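Local structure of glucose-6-phosphate isomerase (Chlamydia trachomatis D/UW-3/CX, 6OTU) at residues A[222-226]-A[254-258]; A[208-214]-A[247-251]; A[404-410]-A[459-465]; A[335-339]-A[381-385]. The protein catalyses the reversible isomerization of glucose 6-phosphate to fructose 6-phosphate. All coordinates share one frame. Residue numbers count along the deposited sequence, not the author numbering.

Contact 1 (A[222-226]-A[254-258])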
loop_
_atom_site.group_PDB
_atom_site.type_symbol
_atom_site.label_atom_id
_atom_site.label_comp_id
_atom_site.label_asym_id
_atom_site.label_seq_id
_atom_site.Cartn_x
_atom_site.Cartn_y
_atom_site.Cartn_z
ATOM N N GLU A 222 16.647 6.217 18.648
ATOM C CA GLU A 222 16.811 6.198 20.102
ATOM C C GLU A 222 17.689 7.354 20.567
ATOM O O GLU A 222 17.364 8.035 21.550
ATOM C CB GLU A 222 17.402 4.862 20.573
ATOM C CG GLU A 222 17.805 4.894 22.052
ATOM C CD GLU A 222 18.386 3.581 22.597
ATOM O OE1 GLU A 222 18.665 2.640 21.821
ATOM O OE2 GLU A 222 18.551 3.499 23.831
ATOM N N GLU A 223 18.799 7.601 19.864
ATOM C CA GLU A 223 19.672 8.709 20.242
ATOM C C GLU A 223 18.944 10.044 20.115
ATOM O O GLU A 223 19.071 10.904 20.991
ATOM C CB GLU A 223 20.952 8.684 19.405
ATOM C CG GLU A 223 21.944 9.797 19.729
ATOM C CD GLU A 223 22.419 9.783 21.178
ATOM O OE1 GLU A 223 22.395 8.700 21.807
ATOM O OE2 GLU A 223 22.821 10.863 21.681
ATOM N N LEU A 224 18.134 10.215 19.060
ATOM C CA LEU A 224 17.324 11.426 18.927
ATOM C C LEU A 224 16.385 11.609 20.113
ATOM O O LEU A 224 16.157 12.733 20.569
ATOM C CB LEU A 224 16.515 11.389 17.631
ATOM C CG LEU A 224 17.076 12.135 16.423
ATOM C CD1 LEU A 224 16.090 12.036 15.287
ATOM C CD2 LEU A 224 17.370 13.588 16.752
ATOM N N PHE A 225 15.805 10.521 20.612
ATOM C CA PHE A 225 14.875 10.658 21.728
ATOM C C PHE A 225 15.614 10.878 23.040
ATOM O O PHE A 225 15.165 11.674 23.876
ATOM C CB PHE A 225 13.972 9.432 21.801
ATOM C CG PHE A 225 12.701 9.573 21.001
ATOM C CD1 PHE A 225 12.734 9.575 19.610
ATOM C CD2 PHE A 225 11.473 9.718 21.634
ATOM C CE1 PHE A 225 11.556 9.715 18.859
ATOM C CE2 PHE A 225 10.296 9.865 20.889
ATOM C CZ PHE A 225 10.345 9.860 19.497
ATOM N N ARG A 226 16.760 10.198 23.223
ATOM C CA ARG A 226 17.567 10.405 24.421
ATOM C C ARG A 226 17.951 11.865 24.567
ATOM O O ARG A 226 17.911 12.407 25.674
ATOM C CB ARG A 226 18.829 9.531 24.400
ATOM C CG ARG A 226 18.570 8.031 24.458
ATOM C CD ARG A 226 19.423 7.307 25.491
ATOM N NE ARG A 226 19.025 5.899 25.591
ATOM C CZ ARG A 226 18.846 5.240 26.735
ATOM N NH1 ARG A 226 19.037 5.853 27.904
ATOM N NH2 ARG A 226 18.479 3.960 26.708
ATOM N N SER A 254 21.515 -1.770 32.600
ATOM C CA SER A 254 22.047 -0.504 33.084
ATOM C C SER A 254 21.727 0.658 32.154
ATOM O O SER A 254 21.920 1.817 32.537
ATOM C CB SER A 254 23.567 -0.606 33.281
ATOM O OG SER A 254 24.262 -0.201 32.109
ATOM N N ARG A 255 21.242 0.382 30.948
ATOM C CA ARG A 255 20.883 1.424 30.011
ATOM C C ARG A 255 19.372 1.547 29.826
ATOM O O ARG A 255 18.902 2.568 29.307
ATOM C CB ARG A 255 21.591 1.157 28.667
ATOM C CG ARG A 255 21.386 2.196 27.568
ATOM C CD ARG A 255 22.093 1.800 26.261
ATOM N NE ARG A 255 21.740 2.707 25.169
ATOM C CZ ARG A 255 22.361 3.859 24.927
ATOM N NH1 ARG A 255 23.374 4.252 25.693
ATOM N NH2 ARG A 255 21.963 4.627 23.918
ATOM N N TYR A 256 18.594 0.564 30.287
ATOM C CA TYR A 256 17.149 0.549 30.105
ATOM C C TYR A 256 16.427 0.274 31.421
ATOM O O TYR A 256 16.899 -0.503 32.263
ATOM C CB TYR A 256 16.752 -0.492 29.059
ATOM C CG TYR A 256 17.357 -0.197 27.702
ATOM C CD1 TYR A 256 16.762 0.723 26.841
ATOM C CD2 TYR A 256 18.530 -0.825 27.289
ATOM C CE1 TYR A 256 17.311 1.006 25.615
ATOM C CE2 TYR A 256 19.085 -0.549 26.060
ATOM C CZ TYR A 256 18.475 0.370 25.227
ATOM O OH TYR A 256 19.022 0.651 23.999
ATOM N N LEU A 257 15.277 0.929 31.588
ATOM C CA LEU A 257 14.415 0.665 32.735
ATOM C C LEU A 257 14.055 -0.814 32.825
ATOM O O LEU A 257 13.988 -1.385 33.918
ATOM C CB LEU A 257 13.152 1.530 32.642
ATOM C CG LEU A 257 11.950 1.084 33.485
ATOM C CD1 LEU A 257 12.108 1.460 34.959
ATOM C CD2 LEU A 257 10.650 1.643 32.912
ATOM N N GLU A 258 13.819 -1.448 31.680
ATOM C CA GLU A 258 13.567 -2.879 31.622
ATOM C C GLU A 258 14.024 -3.365 30.257
ATOM O O GLU A 258 14.152 -2.581 29.308
ATOM C CB GLU A 258 12.084 -3.214 31.867
ATOM C CG GLU A 258 11.737 -4.711 31.990
ATOM C CD GLU A 258 12.560 -5.451 33.034
ATOM O OE1 GLU A 258 13.726 -5.788 32.752
ATOM O OE2 GLU A 258 12.043 -5.713 34.139
#

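Contact 2 (A[208-214]-A[247-251]). With G6Q (glucose-6-phosphate), chain E.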
loop_
_atom_site.group_PDB
_atom_site.type_symbol
_atom_site.label_atom_id
_atom_site.label_comp_id
_atom_site.label_asym_id
_atom_site.label_seq_id
_atom_site.Cartn_x
_atom_site.Cartn_y
_atom_site.Cartn_z
ATOM N N VAL A 208 12.350 0.701 22.596
ATOM C CA VAL A 208 13.269 0.480 21.486
ATOM C C VAL A 208 13.297 -1.014 21.174
ATOM O O VAL A 208 13.709 -1.831 22.007
ATOM C CB VAL A 208 14.677 1.007 21.809
ATOM C CG1 VAL A 208 15.485 1.166 20.531
ATOM C CG2 VAL A 208 14.585 2.323 22.563
ATOM N N VAL A 209 12.857 -1.369 19.977
ATOM C CA VAL A 209 12.682 -2.756 19.579
ATOM C C VAL A 209 13.647 -3.018 18.432
ATOM O O VAL A 209 13.494 -2.456 17.339
ATOM C CB VAL A 209 11.228 -3.057 19.172
ATOM C CG1 VAL A 209 11.078 -4.509 18.751
ATOM C CG2 VAL A 209 10.263 -2.712 20.311
ATOM N N SER A 210 14.642 -3.866 18.675
ATOM C CA SER A 210 15.605 -4.213 17.631
ATOM C C SER A 210 16.202 -5.566 17.990
ATOM O O SER A 210 16.909 -5.670 18.995
ATOM C CB SER A 210 16.691 -3.148 17.514
ATOM O OG SER A 210 17.852 -3.672 16.894
ATOM N N LYS A 211 15.922 -6.586 17.172
ATOM C CA LYS A 211 16.410 -7.936 17.453
ATOM C C LYS A 211 17.932 -7.956 17.538
ATOM O O LYS A 211 18.505 -8.343 18.565
ATOM C CB LYS A 211 15.903 -8.916 16.383
ATOM C CG LYS A 211 16.449 -10.343 16.514
ATOM C CD LYS A 211 15.740 -11.349 15.591
ATOM C CE LYS A 211 16.494 -12.677 15.518
ATOM N NZ LYS A 211 15.889 -13.639 14.558
ATOM N N SER A 212 18.609 -7.511 16.472
ATOM C CA SER A 212 20.069 -7.478 16.479
ATOM C C SER A 212 20.621 -6.551 17.549
ATOM O O SER A 212 21.701 -6.810 18.094
ATOM C CB SER A 212 20.595 -7.027 15.118
ATOM O OG SER A 212 20.164 -5.708 14.817
ATOM N N GLY A 213 19.924 -5.450 17.833
ATOM C CA GLY A 213 20.473 -4.370 18.627
ATOM C C GLY A 213 21.428 -3.451 17.896
ATOM O O GLY A 213 22.068 -2.617 18.546
ATOM N N THR A 214 21.548 -3.564 16.561
ATOM C CA THR A 214 22.549 -2.794 15.823
ATOM C C THR A 214 22.023 -2.104 14.557
ATOM O O THR A 214 22.813 -1.483 13.837
ATOM C CB THR A 214 23.733 -3.696 15.456
ATOM O OG1 THR A 214 23.250 -4.866 14.788
ATOM C CG2 THR A 214 24.487 -4.128 16.707
ATOM N N GLY A 247 21.541 -11.552 24.882
ATOM C CA GLY A 247 22.966 -11.393 24.641
ATOM C C GLY A 247 23.329 -10.383 23.569
ATOM O O GLY A 247 24.518 -10.223 23.269
ATOM N N SER A 248 22.340 -9.714 22.977
ATOM C CA SER A 248 22.557 -8.630 22.037
ATOM C C SER A 248 23.308 -7.461 22.682
ATOM O O SER A 248 23.327 -7.318 23.906
ATOM C CB SER A 248 21.199 -8.166 21.494
ATOM O OG SER A 248 21.193 -6.785 21.220
ATOM N N PRO A 249 23.921 -6.595 21.867
ATOM C CA PRO A 249 24.559 -5.387 22.421
ATOM C C PRO A 249 23.596 -4.482 23.160
ATOM O O PRO A 249 24.040 -3.627 23.935
ATOM C CB PRO A 249 25.131 -4.685 21.181
ATOM C CG PRO A 249 25.263 -5.764 20.157
ATOM C CD PRO A 249 24.110 -6.697 20.410
ATOM N N MET A 250 22.294 -4.655 22.955
ATOM C CA MET A 250 21.253 -3.851 23.582
ATOM C C MET A 250 20.725 -4.468 24.873
ATOM O O MET A 250 20.033 -3.779 25.635
ATOM C CB MET A 250 20.098 -3.657 22.586
ATOM C CG MET A 250 19.258 -2.408 22.767
ATOM S SD MET A 250 18.055 -2.210 21.419
ATOM C CE MET A 250 19.111 -1.428 20.212
ATOM N N ASP A 251 21.042 -5.739 25.130
ATOM C CA ASP A 251 20.549 -6.486 26.278
ATOM C C ASP A 251 21.261 -5.990 27.534
ATOM O O ASP A 251 22.162 -6.653 28.059
ATOM C CB ASP A 251 20.769 -7.980 26.021
ATOM C CG ASP A 251 20.158 -8.862 27.076
ATOM O OD1 ASP A 251 19.299 -8.385 27.845
ATOM O OD2 ASP A 251 20.550 -10.051 27.127
HETATM C C1 G6Q E . 12.598 -9.209 9.428
HETATM C C2 G6Q E . 13.749 -8.501 8.709
HETATM C C3 G6Q E . 13.801 -6.998 8.960
HETATM C C4 G6Q E . 14.220 -6.618 10.385
HETATM C C5 G6Q E . 14.593 -5.138 10.479
HETATM C C6 G6Q E . 14.833 -4.692 11.902
HETATM O O1 G6Q E . 12.546 -10.394 9.418
HETATM O O2 G6Q E . 14.999 -9.082 9.060
HETATM O O3 G6Q E . 12.527 -6.415 8.674
HETATM O O4 G6Q E . 13.158 -6.884 11.298
HETATM O O5 G6Q E . 15.750 -4.899 9.672
HETATM O O6 G6Q E . 15.867 -5.544 12.466
HETATM P P G6Q E . 16.200 -5.455 14.046
HETATM O O1P G6Q E . 14.941 -5.888 14.779
HETATM O O2P G6Q E . 17.356 -6.429 14.238
HETATM O O3P G6Q E . 16.582 -4.018 14.336
#

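Contact 3 (A[404-410]-A[459-465])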
loop_
_atom_site.group_PDB
_atom_site.type_symbol
_atom_site.label_atom_id
_atom_site.label_comp_id
_atom_site.label_asym_id
_atom_site.label_seq_id
_atom_site.Cartn_x
_atom_site.Cartn_y
_atom_site.Cartn_z
ATOM N N ILE A 404 -11.111 -9.974 2.860
ATOM C CA ILE A 404 -11.250 -10.236 4.286
ATOM C C ILE A 404 -12.383 -9.387 4.832
ATOM O O ILE A 404 -12.379 -8.165 4.656
ATOM C CB ILE A 404 -9.948 -9.950 5.058
ATOM C CG1 ILE A 404 -8.767 -10.635 4.365
ATOM C CG2 ILE A 404 -10.109 -10.383 6.517
ATOM C CD1 ILE A 404 -7.467 -10.634 5.163
ATOM N N GLY A 405 -13.330 -10.024 5.525
ATOM C CA GLY A 405 -14.476 -9.308 6.043
ATOM C C GLY A 405 -15.008 -9.852 7.353
ATOM O O GLY A 405 -14.610 -10.920 7.838
ATOM N N PHE A 406 -15.934 -9.082 7.926
ATOM C CA PHE A 406 -16.542 -9.421 9.204
ATOM C C PHE A 406 -18.033 -9.140 9.146
ATOM O O PHE A 406 -18.500 -8.277 8.384
ATOM C CB PHE A 406 -15.876 -8.654 10.357
ATOM C CG PHE A 406 -14.390 -8.813 10.375
ATOM C CD1 PHE A 406 -13.810 -9.894 11.015
ATOM C CD2 PHE A 406 -13.573 -7.928 9.681
ATOM C CE1 PHE A 406 -12.429 -10.080 11.006
ATOM C CE2 PHE A 406 -12.191 -8.100 9.672
ATOM C CZ PHE A 406 -11.620 -9.188 10.337
ATOM N N LEU A 407 -18.783 -9.910 9.941
ATOM C CA LEU A 407 -20.223 -9.713 10.042
ATOM C C LEU A 407 -20.601 -8.524 10.924
ATOM O O LEU A 407 -21.726 -8.023 10.808
ATOM C CB LEU A 407 -20.892 -10.979 10.590
ATOM C CG LEU A 407 -20.641 -12.237 9.751
ATOM C CD1 LEU A 407 -21.376 -13.429 10.341
ATOM C CD2 LEU A 407 -21.042 -12.042 8.291
ATOM N N HIS A 408 -19.703 -8.065 11.802
ATOM C CA HIS A 408 -20.055 -7.058 12.792
ATOM C C HIS A 408 -18.908 -6.094 12.997
ATOM O O HIS A 408 -17.739 -6.460 12.871
ATOM C CB HIS A 408 -20.410 -7.684 14.142
ATOM C CG HIS A 408 -21.647 -8.506 14.101
ATOM N ND1 HIS A 408 -22.905 -7.944 14.063
ATOM C CD2 HIS A 408 -21.825 -9.845 14.061
ATOM C CE1 HIS A 408 -23.805 -8.906 14.001
ATOM N NE2 HIS A 408 -23.178 -10.069 14.009
ATOM N N ASN A 409 -19.258 -4.857 13.331
ATOM C CA ASN A 409 -18.224 -3.866 13.567
ATOM C C ASN A 409 -17.626 -4.035 14.968
ATOM O O ASN A 409 -18.153 -4.758 15.833
ATOM C CB ASN A 409 -18.773 -2.453 13.352
ATOM C CG ASN A 409 -19.905 -2.099 14.299
ATOM O OD1 ASN A 409 -19.720 -2.042 15.519
ATOM N ND2 ASN A 409 -21.085 -1.819 13.735
ATOM N N GLN A 410 -16.490 -3.369 15.184
ATOM C CA GLN A 410 -15.808 -3.458 16.467
ATOM C C GLN A 410 -16.360 -2.471 17.486
ATOM O O GLN A 410 -16.449 -2.792 18.675
ATOM C CB GLN A 410 -14.308 -3.213 16.295
ATOM C CG GLN A 410 -13.553 -4.316 15.598
ATOM C CD GLN A 410 -12.074 -3.982 15.476
ATOM O OE1 GLN A 410 -11.689 -3.085 14.722
ATOM N NE2 GLN A 410 -11.241 -4.678 16.248
ATOM N N LEU A 459 -12.665 -14.671 3.256
ATOM C CA LEU A 459 -12.452 -15.134 4.616
ATOM C C LEU A 459 -13.217 -14.217 5.561
ATOM O O LEU A 459 -13.029 -12.994 5.518
ATOM C CB LEU A 459 -10.961 -15.139 4.948
ATOM C CG LEU A 459 -10.601 -15.685 6.324
ATOM C CD1 LEU A 459 -11.009 -17.149 6.444
ATOM C CD2 LEU A 459 -9.111 -15.492 6.577
ATOM N N VAL A 460 -14.085 -14.794 6.408
ATOM C CA VAL A 460 -14.947 -13.998 7.283
ATOM C C VAL A 460 -14.942 -14.568 8.693
ATOM O O VAL A 460 -15.008 -15.788 8.880
ATOM C CB VAL A 460 -16.407 -13.926 6.767
ATOM C CG1 VAL A 460 -17.168 -12.776 7.448
ATOM C CG2 VAL A 460 -16.451 -13.775 5.279
ATOM N N ALA A 461 -14.909 -13.678 9.686
ATOM C CA ALA A 461 -15.179 -14.013 11.079
ATOM C C ALA A 461 -16.351 -13.167 11.561
ATOM O O ALA A 461 -16.746 -12.197 10.904
ATOM C CB ALA A 461 -13.944 -13.787 11.965
ATOM N N GLN A 462 -16.921 -13.548 12.713
ATOM C CA GLN A 462 -18.032 -12.776 13.285
ATOM C C GLN A 462 -17.632 -11.326 13.543
ATOM O O GLN A 462 -18.389 -10.391 13.253
ATOM C CB GLN A 462 -18.506 -13.399 14.597
ATOM C CG GLN A 462 -19.418 -14.565 14.439
ATOM C CD GLN A 462 -20.669 -14.221 13.676
ATOM O OE1 GLN A 462 -21.162 -13.090 13.716
ATOM N NE2 GLN A 462 -21.197 -15.204 12.969
ATOM N N GLN A 463 -16.460 -11.126 14.136
ATOM C CA GLN A 463 -16.067 -9.798 14.570
ATOM C C GLN A 463 -14.566 -9.824 14.786
ATOM O O GLN A 463 -14.020 -10.828 15.245
ATOM C CB GLN A 463 -16.824 -9.396 15.848
ATOM C CG GLN A 463 -16.554 -8.013 16.400
ATOM C CD GLN A 463 -17.102 -7.824 17.814
ATOM O OE1 GLN A 463 -16.803 -8.609 18.712
ATOM N NE2 GLN A 463 -17.910 -6.787 18.012
ATOM N N LEU A 464 -13.907 -8.746 14.388
ATOM C CA LEU A 464 -12.491 -8.592 14.661
ATOM C C LEU A 464 -12.295 -8.417 16.162
ATOM O O LEU A 464 -13.008 -7.647 16.808
ATOM C CB LEU A 464 -11.929 -7.396 13.880
ATOM C CG LEU A 464 -10.424 -7.092 13.959
ATOM C CD1 LEU A 464 -9.578 -8.322 13.632
ATOM C CD2 LEU A 464 -10.050 -5.930 13.052
ATOM N N SER A 465 -11.341 -9.147 16.714
ATOM C CA SER A 465 -11.089 -9.154 18.148
ATOM C C SER A 465 -9.611 -9.452 18.353
ATOM O O SER A 465 -8.898 -9.776 17.397
ATOM C CB SER A 465 -11.954 -10.204 18.848
ATOM O OG SER A 465 -11.593 -11.500 18.391
HETATM O O HOH W 1 -15.042 -6.433 13.220
#

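Contact 4 (A[335-339]-A[381-385])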
loop_
_atom_site.group_PDB
_atom_site.type_symbol
_atom_site.label_atom_id
_atom_site.label_comp_id
_atom_site.label_asym_id
_atom_site.label_seq_id
_atom_site.Cartn_x
_atom_site.Cartn_y
_atom_site.Cartn_z
ATOM N N VAL A 335 -4.689 -8.194 -1.360
ATOM C CA VAL A 335 -5.378 -8.493 -0.109
ATOM C C VAL A 335 -6.289 -7.312 0.214
ATOM O O VAL A 335 -5.817 -6.180 0.365
ATOM C CB VAL A 335 -4.380 -8.771 1.030
ATOM C CG1 VAL A 335 -5.097 -9.322 2.245
ATOM C CG2 VAL A 335 -3.273 -9.749 0.563
ATOM N N ILE A 336 -7.592 -7.569 0.320
ATOM C CA ILE A 336 -8.588 -6.498 0.404
ATOM C C ILE A 336 -9.415 -6.632 1.678
ATOM O O ILE A 336 -10.455 -7.303 1.670
ATOM C CB ILE A 336 -9.511 -6.498 -0.831
ATOM C CG1 ILE A 336 -8.695 -6.413 -2.132
ATOM C CG2 ILE A 336 -10.546 -5.379 -0.740
ATOM C CD1 ILE A 336 -7.873 -5.118 -2.288
ATOM N N PRO A 337 -9.003 -6.029 2.793
ATOM C CA PRO A 337 -9.811 -6.133 4.030
ATOM C C PRO A 337 -10.966 -5.124 4.046
ATOM O O PRO A 337 -10.773 -3.921 3.830
ATOM C CB PRO A 337 -8.795 -5.855 5.155
ATOM C CG PRO A 337 -7.397 -5.646 4.433
ATOM C CD PRO A 337 -7.709 -5.344 2.996
ATOM N N TYR A 338 -12.183 -5.622 4.279
ATOM C CA TYR A 338 -13.351 -4.752 4.465
ATOM C C TYR A 338 -13.469 -4.437 5.952
ATOM O O TYR A 338 -14.382 -4.870 6.651
ATOM C CB TYR A 338 -14.620 -5.398 3.910
ATOM C CG TYR A 338 -14.776 -5.183 2.410
ATOM C CD1 TYR A 338 -13.837 -5.704 1.528
ATOM C CD2 TYR A 338 -15.842 -4.440 1.879
ATOM C CE1 TYR A 338 -13.949 -5.516 0.176
ATOM C CE2 TYR A 338 -15.957 -4.237 0.503
ATOM C CZ TYR A 338 -15.002 -4.781 -0.346
ATOM O OH TYR A 338 -15.061 -4.603 -1.722
ATOM N N SER A 339 -12.488 -3.669 6.427
ATOM C CA SER A 339 -12.207 -3.565 7.857
ATOM C C SER A 339 -11.274 -2.407 8.159
ATOM O O SER A 339 -10.082 -2.477 7.838
ATOM C CB SER A 339 -11.584 -4.865 8.382
ATOM O OG SER A 339 -11.443 -4.831 9.794
ATOM N N GLY A 381 -11.640 -2.142 1.626
ATOM C CA GLY A 381 -12.939 -1.845 1.057
ATOM C C GLY A 381 -13.816 -1.181 2.102
ATOM O O GLY A 381 -13.619 -1.379 3.302
ATOM N N THR A 382 -14.807 -0.403 1.649
ATOM C CA THR A 382 -15.163 -0.233 0.234
ATOM C C THR A 382 -14.299 0.779 -0.565
ATOM O O THR A 382 -14.548 0.966 -1.762
ATOM C CB THR A 382 -16.628 0.263 0.072
ATOM O OG1 THR A 382 -16.806 1.482 0.813
ATOM C CG2 THR A 382 -17.677 -0.783 0.515
ATOM N N ASN A 383 -13.333 1.458 0.072
ATOM C CA ASN A 383 -12.567 2.481 -0.661
ATOM C C ASN A 383 -12.023 1.938 -1.978
ATOM O O ASN A 383 -12.099 2.614 -3.009
ATOM C CB ASN A 383 -11.407 3.024 0.175
ATOM C CG ASN A 383 -11.849 3.578 1.503
ATOM O OD1 ASN A 383 -12.446 2.871 2.300
ATOM N ND2 ASN A 383 -11.532 4.843 1.762
ATOM N N CYS A 384 -11.500 0.708 -1.967
ATOM C CA CYS A 384 -10.887 0.118 -3.159
ATOM C C CYS A 384 -11.849 0.074 -4.347
ATOM O O CYS A 384 -11.409 0.179 -5.500
ATOM C CB CYS A 384 -10.375 -1.294 -2.854
ATOM S SG CYS A 384 -11.698 -2.444 -2.342
ATOM N N GLN A 385 -13.154 -0.085 -4.097
ATOM C CA GLN A 385 -14.147 -0.085 -5.180
ATOM C C GLN A 385 -14.171 1.226 -5.972
ATOM O O GLN A 385 -14.635 1.241 -7.121
ATOM C CB GLN A 385 -15.555 -0.357 -4.618
ATOM C CG GLN A 385 -15.619 -1.545 -3.666
ATOM C CD GLN A 385 -16.968 -1.734 -3.014
ATOM O OE1 GLN A 385 -17.219 -2.756 -2.366
ATOM N NE2 GLN A 385 -17.849 -0.748 -3.169
#

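Contact 1 (A[222-226]-A[254-258])
A salt-bridge network of Glu-222, Arg-226 and Arg-255 joins helix 216-231 to the loop that leads into the edge strand 258-262. Its centre is OE2 of Glu-222. Glu-222 and Arg-226 stand one helical turn apart, as the backbone bond from Arg-226 N to Glu-222 O (2.8 Å) confirms, so their long side chains project on the same flank and pair: Glu-222 OE2 receives Arg-226 NH2 at 2.9 Å and Arg-226 NE at 3.0 Å. From the loop, Arg-255 NE forms a longer salt bridge to Glu-222 OE2, 3.5 Å. NE of each arginine lies over a face of the other's guanidinium, the two planes being inclined, with Arg-226 NE 3.6 Å from Arg-255 NH2; the carboxylate shared between them offsets the repulsion of like charges. Arg-226 also reaches the loop backbone, its NH2 donating to Arg-255 O at 3.0 Å, and makes a cation-pi contact with Phe-240. Tyr-256 suits the buried side of the network, since its ring packs on Met-250 and Phe-240 while its hydroxyl meets the acid, OH lying 2.9 Å from Glu-222 OE2 and 3.0 Å from Glu-222 OE1 in weak hydrogen-bonding geometry. The helix fills the crossover between strands 204-209 and 240-245, so the network ties the helix of a beta-alpha-beta unit to the next strand connection, within the parallel sheet of an SIS-type alpha/beta domain.

Contact 2 (A[208-214]-A[247-251])
Met-250 is the residue most covered by this contact. Its flexible, unbranched side chain packs against the loop 210-214 and the end of strand 204-209, SD resting 4.3 Å from Val-208 CG1, while Met-250 CE lies 4.0 Å from Ser-210 CB and 3.6 Å from Gly-213 O. Gly-213 has to be small: a CB there would fall about 2.3 Å from Ser-248 OG, and its positive phi (78°) also favours glycine. The loop so backed is the phosphate-binding loop at the end of strand 204-209, in the SIS-type fold. Ser-210 OG, Lys-211 N and Ser-212 N donate to O3P, O1P and O2P of glucose-6-phosphate at 2.9, 2.7 and 2.8 Å, and in an ST motif Ser-210 OG accepts from Gly-213 N (2.9 Å). Pro-249, whose fixed phi fits the second position of a type I turn from Ser-248 to Asp-251, covers Ser-212 and Thr-214, its CD 3.3 Å from Ser-212 O and its CG 3.9 Å from Thr-214 CG2. Beside it Ser-248 OG accepts from Met-250 N at 3.0 Å and bonds to Thr-244.

Contact 3 (A[404-410]-A[459-465])
At Ile-404 the strand 401-406 runs parallel beside strand 456-461, the short axes 4.9 Å apart and at 24°. Ile-404 CA makes a CA-H...O contact with Leu-459 O (3.5 Å), and its side chain shares a face with Leu-459, Phe-406 and Ala-461, where helix 466-487 packs on Ile-404, Leu-459 and Ala-461. Gly-405 then bonds both ways, its N to Leu-459 O at 3.0 Å and, weakly, Ala-461 N to its O at 3.3 Å. Phe-406 is the most covered residue: its flat ring receives Leu-464 CB over one face, a CH-pi contact 4.0 Å from the centroid, and its CD1 touches Ala-461 CB at 4.0 Å. Leu-407 N still bonds Ala-461 O (3.2 Å), but both chains turn a corner here; Leu-407 CD2 meets Val-460 CG1 at 4.0 Å, near Phe-427 of helix 422-439, the helix of this beta-alpha-beta crossover, and the C-terminus of the second subunit. At His-408 a water joins the two chains, 2.7 Å from His-408 O and 2.8 Å from Leu-464 N. Asn-409 O accepts Gln-463 NE2 (3.0 Å), a reach that suits a long amide. Gln-410 NE2 has Ala-170 O and Ser-174 as partners, and only a weak bond to Leu-464 O (3.5 Å). The chemistry thus passes from backbone bonds between apolar strands to side-chain amide bonds and a water bridge, which take up main-chain groups beyond the corner.

Contact 4 (A[335-339]-A[381-385])
The peptide bond between Gly-381 and Thr-382 is cis, rare where the second residue is not proline, and it sits against an aromatic ring. Gly-381 CA lies over the face of Tyr-338, 3.7 Å from the ring centroid and 4° off its normal, a CH-pi contact. Glycine is the fitting residue, because a CB would come within about 2.3 Å of Tyr-338 CZ. A backbone hydrogen bond accompanies it: Gly-381 N donates to Pro-337 O at 3.0 Å, the carbonyl that also closes, through a weak bond from Ser-339 N (3.1 Å), an inverse gamma turn centred on Tyr-338. At the far end of the ring, Tyr-338 OH donates to Gln-385 OE1 at 2.9 Å, with the Gln-385 amide nitrogen held by Asn-429. Cys-384, small and apolar enough for a buried niche, puts SG 3.5 Å from Ile-336 CG2 and obliquely beside the tyrosine, 5.3 Å from the ring centroid. Gln-385, in a 3-10 segment, directly precedes His-386, which is assigned to the active site. The cis bond also faces the dimer interface, where Asn-186 of the second subunit bonds Gly-381 O and Thr-382 N, and Glu-217 of that subunit takes Thr-382 OG1. Strand 332-337 lies between strands 401-406 and 375-377 in its sheet, while Leu-426 and Leu-430 of helix 422-439 pack on Tyr-338.

Following the chain, 208-214 comes first, then 222-226, 247-251 and 254-258, so contacts 2 and 1 cross: each loop closes only after the other has opened. They touch through Tyr-256 with Met-250 and Glu-222 with Val-208, joining strand 204-209, helix 216-231 and the connection to strand 258-262 in the five-stranded parallel sheet. Contact 4 then closes from 335-339 to 381-385, before contact 3 opens at 404 and closes at 459-465; these two are in series, yet adjacent in the second, mixed sheet, where Ile-404 probably bonds both Ile-336 and Tyr-338. Contacts 2 and 3 lie about 36 Å apart, centre to centre, on opposite sides of the chain's centre.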